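Hypothetical protein TM1012 (Thermotoga maritima, PDB 2FCL) is of unknown function but probably transfers a nucleotidyl group, being related to the aminoglycoside adenylyltransferases. Local coordinates at residues 65-68 against 69-72. Residues are numbered along the deposited sequence; the frame is centred on the assembly and turned at random.
Sequences AYEI and ERIF
Glu-67 and Arg-70 form a side-on, two-pronged i to i+3 salt bridge along one side of the helix: NE of Arg-70 meets OE1 of Glu-67 at 2.9 Å, and NH2 of Arg-70 reaches OE2 of Glu-67 at 3.1 Å. Both N-H bonds are nearly straight and arrive on the syn sides, about 30° out of the carboxylate plane. Arg-70 gets there by running out extended and then bending at chi3 (62°), which turns the NE/NH2 edge of the guanidinium toward the carboxylate alongside. With an alanine at Glu-67 the guanidinium would lose both carboxylate bonds and is likely to swing more loosely.

A water donates to both the carbonyl O of Tyr-66 (2.8 Å) and OE1 of Glu-69. The main chain keeps its i to i+4 bonds up to Phe-72 N to Ile-68 O (2.9 Å), where Phe-72 leaves helical geometry.

On the apolar side, at the C-terminal end, CG2 of Ile-68 packs against CD2 of Phe-72 at 3.8 Å. Ala-65 and Ile-68 seat helix 62-71 on strands 57-60 and 103-106, while Tyr-66 OH is hydrogen-bonded to ND1 of His-91 on strand 89-94 and Glu-69 OE2 takes the N-H of Val-80, just before strand 81-84.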
loop_
_atom_site.group_PDB
_atom_site.type_symbol
_atom_site.label_atom_id
_atom_site.label_comp_id
_atom_site.label_asym_id
_atom_site.label_seq_id
_atom_site.Cartn_x
_atom_site.Cartn_y
_atom_site.Cartn_z
ATOM N N ALA A 65 6.448 -0.277 -10.108
ATOM C CA ALA A 65 7.276 -0.886 -9.079
ATOM C C ALA A 65 8.761 -0.672 -9.384
ATOM O O ALA A 65 9.542 -0.330 -8.498
ATOM C CB ALA A 65 6.968 -2.365 -8.954
ATOM N N TYR A 66 9.144 -0.887 -10.639
ATOM C CA TYR A 66 10.525 -0.699 -11.070
ATOM C C TYR A 66 10.914 0.766 -11.080
ATOM O O TYR A 66 12.043 1.102 -10.751
ATOM C CB TYR A 66 10.789 -1.420 -12.414
ATOM C CG TYR A 66 10.547 -2.902 -12.287
ATOM C CD1 TYR A 66 11.516 -3.741 -11.769
ATOM C CD2 TYR A 66 9.322 -3.454 -12.625
ATOM C CE1 TYR A 66 11.278 -5.080 -11.602
ATOM C CE2 TYR A 66 9.068 -4.790 -12.456
ATOM C CZ TYR A 66 10.060 -5.597 -11.942
ATOM O OH TYR A 66 9.819 -6.924 -11.744
ATOM N N GLU A 67 9.973 1.649 -11.404
ATOM C CA GLU A 67 10.226 3.080 -11.321
ATOM C C GLU A 67 10.446 3.547 -9.889
ATOM O O GLU A 67 11.338 4.354 -9.630
ATOM C CB GLU A 67 9.091 3.888 -11.982
ATOM C CG GLU A 67 9.188 4.024 -13.492
ATOM C CD GLU A 67 10.377 4.886 -13.891
ATOM O OE1 GLU A 67 11.514 4.373 -13.939
ATOM O OE2 GLU A 67 10.172 6.094 -14.090
ATOM N N ILE A 68 9.607 3.080 -8.962
ATOM C CA ILE A 68 9.780 3.449 -7.557
ATOM C C ILE A 68 11.143 2.990 -7.043
ATOM O O ILE A 68 11.856 3.737 -6.388
ATOM C CB ILE A 68 8.612 2.887 -6.701
ATOM C CG1 ILE A 68 7.322 3.617 -7.064
ATOM C CG2 ILE A 68 8.905 2.992 -5.213
ATOM C CD1 ILE A 68 6.081 3.008 -6.480
ATOM N N GLU A 69 11.530 1.766 -7.375
ATOM C CA GLU A 69 12.846 1.281 -6.994
ATOM C C GLU A 69 13.952 2.213 -7.522
ATOM O O GLU A 69 14.892 2.535 -6.803
ATOM C CB GLU A 69 13.047 -0.139 -7.538
ATOM C CG GLU A 69 14.429 -0.696 -7.392
ATOM C CD GLU A 69 14.492 -2.100 -7.954
ATOM O OE1 GLU A 69 14.260 -2.305 -9.172
ATOM O OE2 GLU A 69 14.713 -2.995 -7.165
ATOM N N ARG A 70 13.857 2.637 -8.781
ATOM C CA ARG A 70 14.846 3.558 -9.339
ATOM C C ARG A 70 14.851 4.888 -8.594
ATOM O O ARG A 70 15.900 5.424 -8.241
ATOM C CB ARG A 70 14.547 3.811 -10.823
ATOM C CG ARG A 70 15.574 4.677 -11.530
ATOM C CD ARG A 70 15.187 4.992 -12.983
ATOM N NE ARG A 70 13.942 5.751 -13.086
ATOM C CZ ARG A 70 13.791 7.041 -12.784
ATOM N NH1 ARG A 70 14.820 7.771 -12.379
ATOM N NH2 ARG A 70 12.600 7.613 -12.907
ATOM N N ILE A 71 13.664 5.438 -8.365
ATOM C CA ILE A 71 13.542 6.745 -7.756
ATOM C C ILE A 71 14.090 6.748 -6.335
ATOM O O ILE A 71 14.608 7.761 -5.892
ATOM C CB ILE A 71 12.073 7.199 -7.819
ATOM C CG1 ILE A 71 11.728 7.545 -9.266
ATOM C CG2 ILE A 71 11.816 8.407 -6.925
ATOM C CD1 ILE A 71 10.225 7.617 -9.528
ATOM N N PHE A 72 13.981 5.616 -5.636
ATOM C CA PHE A 72 14.447 5.470 -4.265
ATOM C C PHE A 72 15.656 4.549 -4.198
ATOM O O PHE A 72 15.845 3.846 -3.216
ATOM C CB PHE A 72 13.330 4.952 -3.348
ATOM C CG PHE A 72 12.186 5.905 -3.207
ATOM C CD1 PHE A 72 12.229 6.903 -2.264
ATOM C CD2 PHE A 72 11.092 5.813 -4.034
ATOM C CE1 PHE A 72 11.178 7.811 -2.150
ATOM C CE2 PHE A 72 10.050 6.706 -3.937
ATOM C CZ PHE A 72 10.086 7.698 -2.990
HETATM O O HOH W 1 14.223 -0.551 -11.162
#